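Local coordinates for protein EvdO2 (Micromonospora carbonacea, PDB 4XAC) that probably catalyses an iron- and 2-oxoglutarate-dependent oxidation in everninomicin biosynthesis, as a member of the phytanoyl-CoA dioxygenase family of the cupin clan, at residues A[159-164]-A[214-219]; A[145-150]-A[205-210]; A[128-133]-A[172-177]. All coordinates share one frame; numbering follows the deposited sequence.

Contact 1: A[159-164]-A[214-219]. With NI (nickel (II) ion), chain B; AKG (2-oxoglutaric acid), chain D.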
loop_
_atom_site.group_PDB
_atom_site.type_symbol
_atom_site.label_atom_id
_atom_site.label_comp_id
_atom_site.label_asym_id
_atom_site.label_seq_id
_atom_site.Cartn_x
_atom_site.Cartn_y
_atom_site.Cartn_z
ATOM N N CYS A 159 -6.521 8.357 3.437
ATOM C CA CYS A 159 -6.888 7.355 2.449
ATOM C C CYS A 159 -6.077 7.588 1.174
ATOM O O CYS A 159 -5.440 8.633 1.020
ATOM C CB CYS A 159 -8.390 7.402 2.145
ATOM S SG CYS A 159 -8.883 8.838 1.189
ATOM N N LEU A 160 -6.099 6.613 0.268
ATOM C CA LEU A 160 -5.361 6.727 -0.982
ATOM C C LEU A 160 -6.133 7.534 -2.026
ATOM O O LEU A 160 -7.368 7.528 -2.049
ATOM C CB LEU A 160 -5.026 5.330 -1.543
ATOM C CG LEU A 160 -4.123 4.485 -0.620
ATOM C CD1 LEU A 160 -3.516 3.278 -1.342
ATOM C CD2 LEU A 160 -3.021 5.341 -0.011
ATOM N N HIS A 161 -5.375 8.244 -2.859
ATOM C CA HIS A 161 -5.864 8.923 -4.057
ATOM C C HIS A 161 -5.153 8.320 -5.254
ATOM O O HIS A 161 -3.979 7.971 -5.147
ATOM C CB HIS A 161 -5.591 10.435 -4.014
ATOM C CG HIS A 161 -6.111 11.124 -2.791
ATOM N ND1 HIS A 161 -6.903 12.249 -2.860
ATOM C CD2 HIS A 161 -5.927 10.874 -1.474
ATOM C CE1 HIS A 161 -7.197 12.656 -1.637
ATOM N NE2 HIS A 161 -6.615 11.841 -0.774
ATOM N N TYR A 162 -5.850 8.204 -6.385
ATOM C CA TYR A 162 -5.268 7.630 -7.611
ATOM C C TYR A 162 -5.389 8.550 -8.810
ATOM O O TYR A 162 -6.276 9.398 -8.857
ATOM C CB TYR A 162 -5.970 6.312 -7.970
ATOM C CG TYR A 162 -5.760 5.234 -6.967
ATOM C CD1 TYR A 162 -6.786 4.830 -6.117
ATOM C CD2 TYR A 162 -4.541 4.603 -6.872
ATOM C CE1 TYR A 162 -6.593 3.817 -5.199
ATOM C CE2 TYR A 162 -4.332 3.606 -5.962
ATOM C CZ TYR A 162 -5.354 3.208 -5.126
ATOM O OH TYR A 162 -5.117 2.181 -4.239
ATOM N N LEU A 163 -4.494 8.359 -9.776
ATOM C CA LEU A 163 -4.629 8.975 -11.092
ATOM C C LEU A 163 -5.219 7.927 -12.021
ATOM O O LEU A 163 -4.499 7.022 -12.464
ATOM C CB LEU A 163 -3.281 9.471 -11.629
ATOM C CG LEU A 163 -3.409 10.230 -12.962
ATOM C CD1 LEU A 163 -3.977 11.618 -12.732
ATOM C CD2 LEU A 163 -2.079 10.306 -13.695
ATOM N N PRO A 164 -6.534 8.013 -12.284
ATOM C CA PRO A 164 -7.173 6.979 -13.101
ATOM C C PRO A 164 -6.536 6.861 -14.478
ATOM O O PRO A 164 -6.300 7.879 -15.141
ATOM C CB PRO A 164 -8.624 7.458 -13.217
ATOM C CG PRO A 164 -8.820 8.351 -12.026
ATOM C CD PRO A 164 -7.498 9.035 -11.831
ATOM N N PRO A 214 -0.416 5.756 -10.531
ATOM C CA PRO A 214 0.073 6.748 -9.562
ATOM C C PRO A 214 -0.886 6.883 -8.388
ATOM O O PRO A 214 -2.110 6.842 -8.569
ATOM C CB PRO A 214 0.150 8.061 -10.372
ATOM C CG PRO A 214 0.214 7.625 -11.808
ATOM C CD PRO A 214 -0.606 6.330 -11.875
ATOM N N HIS A 215 -0.323 6.995 -7.193
ATOM C CA HIS A 215 -1.135 7.214 -6.005
ATOM C C HIS A 215 -0.435 8.074 -4.959
ATOM O O HIS A 215 0.794 8.260 -4.975
ATOM C CB HIS A 215 -1.581 5.872 -5.389
ATOM C CG HIS A 215 -0.457 4.922 -5.106
ATOM N ND1 HIS A 215 0.168 4.189 -6.093
ATOM C CD2 HIS A 215 0.131 4.564 -3.942
ATOM C CE1 HIS A 215 1.104 3.432 -5.546
ATOM N NE2 HIS A 215 1.103 3.640 -4.243
ATOM N N TYR A 216 -1.257 8.586 -4.049
ATOM C CA TYR A 216 -0.877 9.587 -3.061
ATOM C C TYR A 216 -1.706 9.328 -1.813
ATOM O O TYR A 216 -2.851 8.862 -1.928
ATOM C CB TYR A 216 -1.144 10.992 -3.622
ATOM C CG TYR A 216 -1.245 12.096 -2.600
ATOM C CD1 TYR A 216 -2.464 12.405 -1.987
ATOM C CD2 TYR A 216 -0.143 12.866 -2.282
ATOM C CE1 TYR A 216 -2.566 13.430 -1.069
ATOM C CE2 TYR A 216 -0.235 13.895 -1.352
ATOM C CZ TYR A 216 -1.454 14.167 -0.756
ATOM O OH TYR A 216 -1.567 15.181 0.162
ATOM N N ALA A 217 -1.153 9.612 -0.634
ATOM C CA ALA A 217 -1.957 9.569 0.585
ATOM C C ALA A 217 -1.784 10.862 1.362
ATOM O O ALA A 217 -0.661 11.317 1.585
ATOM C CB ALA A 217 -1.582 8.361 1.454
ATOM N N GLY A 218 -2.897 11.461 1.774
ATOM C CA GLY A 218 -2.835 12.685 2.542
ATOM C C GLY A 218 -2.335 12.456 3.956
ATOM O O GLY A 218 -2.154 11.313 4.380
ATOM N N PRO A 219 -2.109 13.545 4.693
ATOM C CA PRO A 219 -1.718 13.467 6.107
ATOM C C PRO A 219 -2.831 12.857 6.953
ATOM O O PRO A 219 -3.981 12.826 6.523
ATOM C CB PRO A 219 -1.482 14.939 6.494
ATOM C CG PRO A 219 -2.323 15.716 5.520
ATOM C CD PRO A 219 -2.235 14.937 4.225
HETATM NI NI NI B . 2.733 2.932 -3.150
HETATM C C1 AKG D . 1.102 1.556 -1.415
HETATM O O1 AKG D . 0.384 0.706 -0.817
HETATM O O2 AKG D . 1.693 1.282 -2.488
HETATM C C2 AKG D . 1.285 2.913 -0.825
HETATM O O5 AKG D . 2.062 3.707 -1.350
HETATM C C3 AKG D . 0.547 3.273 0.419
HETATM C C4 AKG D . 0.747 4.642 0.984
HETATM C C5 AKG D . 0.142 4.935 2.323
HETATM O O3 AKG D . -0.506 4.042 2.930
HETATM O O4 AKG D . 0.273 6.073 2.850
HETATM O O HOH W 1 -5.814 11.437 1.893
#

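Contact 2: A[145-150]-A[205-210]. With AKG (2-oxoglutaric acid), chain D.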
loop_
_atom_site.group_PDB
_atom_site.type_symbol
_atom_site.label_atom_id
_atom_site.label_comp_id
_atom_site.label_asym_id
_atom_site.label_seq_id
_atom_site.Cartn_x
_atom_site.Cartn_y
_atom_site.Cartn_z
ATOM N N SER A 145 -1.080 -4.285 -5.669
ATOM C CA SER A 145 -1.068 -4.206 -4.220
ATOM C C SER A 145 -2.498 -4.176 -3.713
ATOM O O SER A 145 -3.323 -3.498 -4.296
ATOM C CB SER A 145 -0.319 -2.956 -3.754
ATOM O OG SER A 145 1.037 -3.036 -4.163
ATOM N N ILE A 146 -2.782 -4.908 -2.635
ATOM C CA ILE A 146 -4.098 -4.846 -1.976
ATOM C C ILE A 146 -3.938 -4.217 -0.597
ATOM O O ILE A 146 -3.366 -4.809 0.319
ATOM C CB ILE A 146 -4.766 -6.242 -1.849
ATOM C CG1 ILE A 146 -5.023 -6.818 -3.237
ATOM C CG2 ILE A 146 -6.116 -6.128 -1.106
ATOM C CD1 ILE A 146 -5.365 -8.347 -3.262
ATOM N N TRP A 147 -4.429 -2.988 -0.492
ATOM C CA TRP A 147 -4.270 -2.143 0.685
ATOM C C TRP A 147 -5.516 -2.281 1.547
ATOM O O TRP A 147 -6.533 -1.675 1.244
ATOM C CB TRP A 147 -4.057 -0.691 0.208
ATOM C CG TRP A 147 -3.630 0.420 1.159
ATOM C CD1 TRP A 147 -2.343 0.889 1.364
ATOM C CD2 TRP A 147 -4.494 1.308 1.893
ATOM N NE1 TRP A 147 -2.366 1.966 2.231
ATOM C CE2 TRP A 147 -3.665 2.246 2.562
ATOM C CE3 TRP A 147 -5.882 1.390 2.069
ATOM C CZ2 TRP A 147 -4.184 3.245 3.391
ATOM C CZ3 TRP A 147 -6.392 2.396 2.902
ATOM C CH2 TRP A 147 -5.545 3.298 3.550
ATOM N N THR A 148 -5.438 -3.080 2.616
ATOM C CA THR A 148 -6.588 -3.297 3.501
ATOM C C THR A 148 -6.483 -2.372 4.704
ATOM O O THR A 148 -5.455 -2.349 5.375
ATOM C CB THR A 148 -6.674 -4.760 4.006
ATOM O OG1 THR A 148 -6.809 -5.647 2.892
ATOM C CG2 THR A 148 -7.874 -4.948 4.932
ATOM N N THR A 149 -7.524 -1.602 4.973
ATOM C CA THR A 149 -7.467 -0.712 6.143
ATOM C C THR A 149 -8.106 -1.383 7.360
ATOM O O THR A 149 -9.098 -2.100 7.230
ATOM C CB THR A 149 -8.141 0.648 5.845
ATOM O OG1 THR A 149 -7.930 1.547 6.945
ATOM C CG2 THR A 149 -9.661 0.490 5.566
ATOM N N LEU A 150 -7.529 -1.166 8.546
ATOM C CA LEU A 150 -8.116 -1.672 9.793
ATOM C C LEU A 150 -8.941 -0.605 10.485
ATOM O O LEU A 150 -9.608 -0.864 11.495
ATOM C CB LEU A 150 -7.028 -2.164 10.754
ATOM C CG LEU A 150 -5.948 -3.082 10.196
ATOM C CD1 LEU A 150 -5.122 -3.675 11.347
ATOM C CD2 LEU A 150 -6.542 -4.177 9.316
ATOM N N GLY A 205 -12.298 -2.555 4.547
ATOM C CA GLY A 205 -12.321 -2.252 3.121
ATOM C C GLY A 205 -10.900 -2.266 2.581
ATOM O O GLY A 205 -9.946 -2.226 3.343
ATOM N N ALA A 206 -10.756 -2.327 1.263
ATOM C CA ALA A 206 -9.438 -2.280 0.657
ATOM C C ALA A 206 -9.499 -1.586 -0.673
ATOM O O ALA A 206 -10.551 -1.553 -1.338
ATOM C CB ALA A 206 -8.858 -3.701 0.484
ATOM N N VAL A 207 -8.354 -1.051 -1.075
ATOM C CA VAL A 207 -8.174 -0.624 -2.450
ATOM C C VAL A 207 -7.085 -1.506 -3.058
ATOM O O VAL A 207 -6.181 -1.990 -2.353
ATOM C CB VAL A 207 -7.822 0.882 -2.560
ATOM C CG1 VAL A 207 -9.054 1.738 -2.291
ATOM C CG2 VAL A 207 -6.699 1.248 -1.593
ATOM N N VAL A 208 -7.203 -1.729 -4.360
ATOM C CA VAL A 208 -6.285 -2.566 -5.123
ATOM C C VAL A 208 -5.707 -1.701 -6.226
ATOM O O VAL A 208 -6.466 -1.076 -6.954
ATOM C CB VAL A 208 -7.010 -3.779 -5.768
ATOM C CG1 VAL A 208 -5.993 -4.726 -6.465
ATOM C CG2 VAL A 208 -7.846 -4.527 -4.735
ATOM N N HIS A 209 -4.388 -1.652 -6.379
ATOM C CA HIS A 209 -3.855 -0.896 -7.515
ATOM C C HIS A 209 -2.677 -1.570 -8.204
ATOM O O HIS A 209 -1.844 -2.227 -7.569
ATOM C CB HIS A 209 -3.448 0.547 -7.106
ATOM C CG HIS A 209 -2.434 0.636 -6.008
ATOM N ND1 HIS A 209 -2.785 0.805 -4.683
ATOM C CD2 HIS A 209 -1.074 0.637 -6.038
ATOM C CE1 HIS A 209 -1.694 0.864 -3.941
ATOM N NE2 HIS A 209 -0.642 0.772 -4.738
ATOM N N ASP A 210 -2.645 -1.383 -9.523
ATOM C CA ASP A 210 -1.560 -1.851 -10.372
ATOM C C ASP A 210 -0.224 -1.225 -9.972
ATOM O O ASP A 210 -0.189 -0.118 -9.443
ATOM C CB ASP A 210 -1.877 -1.523 -11.831
ATOM C CG ASP A 210 -0.863 -2.122 -12.805
ATOM O OD1 ASP A 210 0.100 -1.427 -13.181
ATOM O OD2 ASP A 210 -1.026 -3.298 -13.175
HETATM C C1 AKG D . 1.102 1.556 -1.415
HETATM O O1 AKG D . 0.384 0.706 -0.817
HETATM O O2 AKG D . 1.693 1.282 -2.488
HETATM C C2 AKG D . 1.285 2.913 -0.825
HETATM O O5 AKG D . 2.062 3.707 -1.350
HETATM C C3 AKG D . 0.547 3.273 0.419
HETATM C C4 AKG D . 0.747 4.642 0.984
HETATM C C5 AKG D . 0.142 4.935 2.323
HETATM O O3 AKG D . -0.506 4.042 2.930
HETATM O O4 AKG D . 0.273 6.073 2.850
HETATM O O HOH W 2 0.974 -1.782 -6.481
#

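Contact 3: A[128-133]-A[172-177]. With NI (nickel (II) ion), chain B; AKG (2-oxoglutaric acid), chain D.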
loop_
_atom_site.group_PDB
_atom_site.type_symbol
_atom_site.label_atom_id
_atom_site.label_comp_id
_atom_site.label_asym_id
_atom_site.label_seq_id
_atom_site.Cartn_x
_atom_site.Cartn_y
_atom_site.Cartn_z
ATOM N N TRP A 128 2.868 11.684 -4.271
ATOM C CA TRP A 128 2.569 10.971 -5.518
ATOM C C TRP A 128 3.746 10.101 -5.934
ATOM O O TRP A 128 4.880 10.548 -5.909
ATOM C CB TRP A 128 2.249 11.965 -6.634
ATOM C CG TRP A 128 0.901 12.533 -6.520
ATOM C CD1 TRP A 128 0.552 13.782 -6.062
ATOM C CD2 TRP A 128 -0.309 11.874 -6.873
ATOM N NE1 TRP A 128 -0.814 13.924 -6.107
ATOM C CE2 TRP A 128 -1.367 12.769 -6.607
ATOM C CE3 TRP A 128 -0.607 10.601 -7.383
ATOM C CZ2 TRP A 128 -2.696 12.437 -6.832
ATOM C CZ3 TRP A 128 -1.938 10.274 -7.619
ATOM C CH2 TRP A 128 -2.965 11.193 -7.353
ATOM N N HIS A 129 3.456 8.851 -6.287
ATOM C CA HIS A 129 4.465 7.914 -6.752
ATOM C C HIS A 129 3.782 6.754 -7.475
ATOM O O HIS A 129 2.569 6.555 -7.362
ATOM C CB HIS A 129 5.314 7.388 -5.568
ATOM C CG HIS A 129 4.557 6.456 -4.663
ATOM N ND1 HIS A 129 3.643 6.904 -3.730
ATOM C CD2 HIS A 129 4.542 5.101 -4.584
ATOM C CE1 HIS A 129 3.106 5.865 -3.109
ATOM N NE2 HIS A 129 3.630 4.756 -3.609
ATOM N N GLN A 130 4.578 6.004 -8.235
ATOM C CA GLN A 130 4.168 4.717 -8.761
ATOM C C GLN A 130 5.032 3.650 -8.108
ATOM O O GLN A 130 6.238 3.825 -7.955
ATOM C CB GLN A 130 4.315 4.669 -10.286
ATOM C CG GLN A 130 3.345 5.558 -11.016
ATOM C CD GLN A 130 3.883 5.915 -12.377
ATOM O OE1 GLN A 130 4.912 6.587 -12.485
ATOM N NE2 GLN A 130 3.231 5.419 -13.423
ATOM N N ASP A 131 4.419 2.548 -7.698
ATOM C CA ASP A 131 5.169 1.538 -6.977
ATOM C C ASP A 131 6.273 0.950 -7.870
ATOM O O ASP A 131 7.341 0.563 -7.393
ATOM C CB ASP A 131 4.212 0.445 -6.468
ATOM C CG ASP A 131 3.250 0.972 -5.405
ATOM O OD1 ASP A 131 3.573 1.996 -4.767
ATOM O OD2 ASP A 131 2.168 0.380 -5.209
ATOM N N GLU A 132 6.021 0.904 -9.174
ATOM C CA GLU A 132 7.042 0.386 -10.082
ATOM C C GLU A 132 8.299 1.270 -10.110
ATOM O O GLU A 132 9.384 0.806 -10.478
ATOM C CB GLU A 132 6.458 0.224 -11.495
ATOM C CG GLU A 132 7.417 -0.492 -12.449
ATOM C CD GLU A 132 6.788 -0.839 -13.772
ATOM O OE1 GLU A 132 5.544 -0.839 -13.869
ATOM O OE2 GLU A 132 7.547 -1.104 -14.723
ATOM N N ALA A 133 8.181 2.525 -9.676
ATOM C CA ALA A 133 9.357 3.403 -9.634
ATOM C C ALA A 133 10.443 2.859 -8.710
ATOM O O ALA A 133 11.617 3.219 -8.835
ATOM C CB ALA A 133 8.956 4.813 -9.193
ATOM N N LEU A 172 6.549 7.562 -14.478
ATOM C CA LEU A 172 6.849 8.990 -14.454
ATOM C C LEU A 172 8.225 9.281 -13.872
ATOM O O LEU A 172 8.777 8.466 -13.142
ATOM C CB LEU A 172 5.770 9.718 -13.652
ATOM C CG LEU A 172 4.392 9.542 -14.293
ATOM C CD1 LEU A 172 3.279 9.916 -13.330
ATOM C CD2 LEU A 172 4.305 10.370 -15.562
ATOM N N PRO A 173 8.794 10.450 -14.202
ATOM C CA PRO A 173 10.053 10.806 -13.546
ATOM C C PRO A 173 9.877 10.858 -12.031
ATOM O O PRO A 173 8.963 11.516 -11.555
ATOM C CB PRO A 173 10.364 12.198 -14.099
ATOM C CG PRO A 173 9.609 12.279 -15.384
ATOM C CD PRO A 173 8.359 11.478 -15.163
ATOM N N HIS A 174 10.728 10.170 -11.285
ATOM C CA HIS A 174 10.684 10.287 -9.838
ATOM C C HIS A 174 12.002 10.866 -9.353
ATOM O O HIS A 174 13.008 10.911 -10.074
ATOM C CB HIS A 174 10.417 8.931 -9.157
ATOM C CG HIS A 174 9.009 8.426 -9.300
ATOM N ND1 HIS A 174 8.437 8.126 -10.518
ATOM C CD2 HIS A 174 8.079 8.119 -8.364
ATOM C CE1 HIS A 174 7.213 7.661 -10.328
ATOM N NE2 HIS A 174 6.968 7.657 -9.029
ATOM N N HIS A 175 12.001 11.338 -8.120
ATOM C CA HIS A 175 13.242 11.735 -7.496
ATOM C C HIS A 175 13.123 11.392 -6.036
ATOM O O HIS A 175 12.031 11.185 -5.542
ATOM C CB HIS A 175 13.510 13.221 -7.702
ATOM C CG HIS A 175 12.356 14.097 -7.329
ATOM N ND1 HIS A 175 12.252 14.703 -6.094
ATOM C CD2 HIS A 175 11.262 14.475 -8.027
ATOM C CE1 HIS A 175 11.144 15.421 -6.050
ATOM N NE2 HIS A 175 10.523 15.298 -7.210
ATOM N N HIS A 176 14.243 11.309 -5.339
ATOM C CA HIS A 176 14.164 11.123 -3.902
ATOM C C HIS A 176 13.603 12.379 -3.258
ATOM O O HIS A 176 13.896 13.498 -3.687
ATOM C CB HIS A 176 15.533 10.783 -3.328
ATOM C CG HIS A 176 16.065 9.466 -3.798
ATOM N ND1 HIS A 176 15.623 8.265 -3.287
ATOM C CD2 HIS A 176 16.998 9.160 -4.729
ATOM C CE1 HIS A 176 16.263 7.275 -3.883
ATOM N NE2 HIS A 176 17.100 7.792 -4.764
ATOM N N ILE A 177 12.786 12.196 -2.232
ATOM C CA ILE A 177 12.307 13.334 -1.453
ATOM C C ILE A 177 13.516 14.133 -0.957
ATOM O O ILE A 177 13.536 15.367 -1.007
ATOM C CB ILE A 177 11.416 12.859 -0.288
ATOM C CG1 ILE A 177 10.057 12.418 -0.838
ATOM C CG2 ILE A 177 11.271 13.951 0.745
ATOM C CD1 ILE A 177 9.463 11.192 -0.162
HETATM NI NI NI B . 2.733 2.932 -3.150
HETATM C C1 AKG D . 1.102 1.556 -1.415
HETATM O O1 AKG D . 0.384 0.706 -0.817
HETATM O O2 AKG D . 1.693 1.282 -2.488
HETATM C C2 AKG D . 1.285 2.913 -0.825
HETATM O O5 AKG D . 2.062 3.707 -1.350
HETATM C C3 AKG D . 0.547 3.273 0.419
HETATM C C4 AKG D . 0.747 4.642 0.984
HETATM C C5 AKG D . 0.142 4.935 2.323
HETATM O O3 AKG D . -0.506 4.042 2.930
HETATM O O4 AKG D . 0.273 6.073 2.850
#

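Contact 1: A[159-164]-A[214-219]
His161 and Tyr216 form the hydrogen-bonded pair at the middle of this antiparallel ladder, and their backbones are joined in both directions. His161 N donates to Tyr216 O at 2.8 Å, and Tyr216 N returns a bond to His161 O. Two residues on, Leu163 N donates to Pro214 O at 3.1 Å, continuing the pairing past the regular strand. At the other end, a water bridges the chains by donating to Cys159 O, accepting from Gly218 N and meeting His161 NE2 at the edge of its ring.

The aromatic contacts fall on both faces of the ladder. The His161 and Tyr216 side chains run alongside each other and end in an edge-to-face pair: Tyr216 turns its edge, through CD1, onto the imidazole face, with the planes at 79°. On the other face, the Tyr162 ring lies beside His215, and its CD2 packs 3.5 Å from His215 CB. Tyr162 OH is hydrogen-bonded to His209 ND1.

Apolar contacts are few. Leu160 CD2 touches Ala217 CB at 3.7 Å, and Ala217 CB in turn lies 3.3 Å from O4 of 2-oxoglutarate. Farther along, Leu163 CB rests against the Pro214 ring.

His215 gives the ladder its metal ligand. Its CG sits between the backbone N and the carbonyl carbon (chi1 54°), which carries NE2 to within 2.1 Å of nickel, while ND1 is held by Thr213 O. This is the distal histidine of the HxD...H facial triad, carried on the smaller sheet of a double-stranded beta-helix; nickel probably stands in for iron.

Contact 2: A[145-150]-A[205-210]
Strands 145-149 and 206-210 run antiparallel at 166°, with five backbone hydrogen bonds: reciprocal pairs join Ser145 to His209 and Trp147 to Val207, and Thr149 N adds a bond to Gly205 O. The shortest of them, from Trp147 N to Val207 O at 2.7 Å, is also nearly linear, and it lies at the residue that carries the ligand-binding indole.

Side chains alternate between two faces of different chemistry. Ile146, Thr148, Ala206 and Val208 share one of them. Here Ile146 divides its branches: CG1 lies alongside Val208 CG2 at 3.9 Å, while CG2 reaches the Ala206 methyl. Thr148 OG1 also passes that methyl, but its polar partner is His90.

Ser145, Trp147, Val207 and His209 share the other face, from which Trp147 and His209 reach 2-oxoglutarate. Val207 CG2 packs 3.7 Å from Trp147 CB and continues against the six-membered part of the indole. With CG anti to the backbone N, the chi1 of -170° sets the indole so that Trp147 NE1 meets ligand O3 at 2.9 Å, the oxygen lying in the indole plane. At the far end of the ligand, His209 NE2 is hydrogen-bonded to carboxylate O2 at 3.3 Å and to Asp131 OD2 as well, the ligand bond being the longer of the two; its other nitrogen, ND1, is taken by Tyr162. Ser145 CB covers one imidazole face in a CH-pi contact, offset toward the rim. The Ser145 hydroxyl, OG, donates at 2.6 Å to a water that in turn donates to His209 O.

Two neighbouring strands thus contact both ends of the cosubstrate, an arrangement in keeping with the larger sheet of the double-stranded beta-helix, whose inner face lines the 2-oxoglutarate pocket.

Contact 3: A[128-133]-A[172-177]
Gln130 OE1 is met from two directions by the other segment: Leu172 N donates to it at 2.8 Å, in the carbonyl plane and on a lone pair, while His174 CE1 approaches at 3.3 Å. Gln130 CG lies anti to the carbonyl carbon (chi1 -69°) and the chain then runs extended, which takes OE1 to Leu172 N. The amide and the imidazole are nearly coplanar, 13° apart, so OE1 meets the ring at its edge. The other end of the amide is fixed too, because Gln130 NE2 bonds to the carbonyls of Pro170 and Arg212.

His174 is pinned through both nitrogens. Its NE2 accepts from Gln130 N at 3.0 Å, close to the ring plane, and its ND1 donates to Leu172 O at 2.7 Å, from above that carbonyl's plane. Such a pattern is consistent with a neutral ring carrying its proton on ND1. Ala133 CB sits squarely over the imidazole, 3.4 Å from the centroid, in a CH-pi contact.

The backbone gripped this way is the HxD element of the facial triad characteristic of these oxygenases: His129 NE2 and Asp131 OD1 bind nickel at 2.1 Å and 2.0 Å, on the two residues flanking Gln130. His174 thus serves as a second-shell residue, its NE2 edge also lying near His129 CA. Beyond Asp131 the chain curls into a 3-10 turn, where Ala133 N bonds back to Gln130 O; Glu132 forms salt bridges with Arg212 and Arg246.

How the contacts relate
Contact 2 lies deepest, near the centre of the chain, contact 1 somewhat farther out, and contact 3 farthest, though it too is largely buried. The first two are antiparallel ladders on different sheets of the same barrel-like fold, and Leu160 packs on Val207 between them; contact 3 has no ladder and ties loops together by side-chain bonds. Their segments alternate along the chain, yet each contact has at least one segment at the site: contact 2 supplies cosubstrate-binding side chains, contact 1 one metal ligand, and contact 3 the other two protein ligands. Direct joins reinforce this convergence, with His215 N probably bonded to His129 O, and the Tyr216 and Trp128 rings stacked.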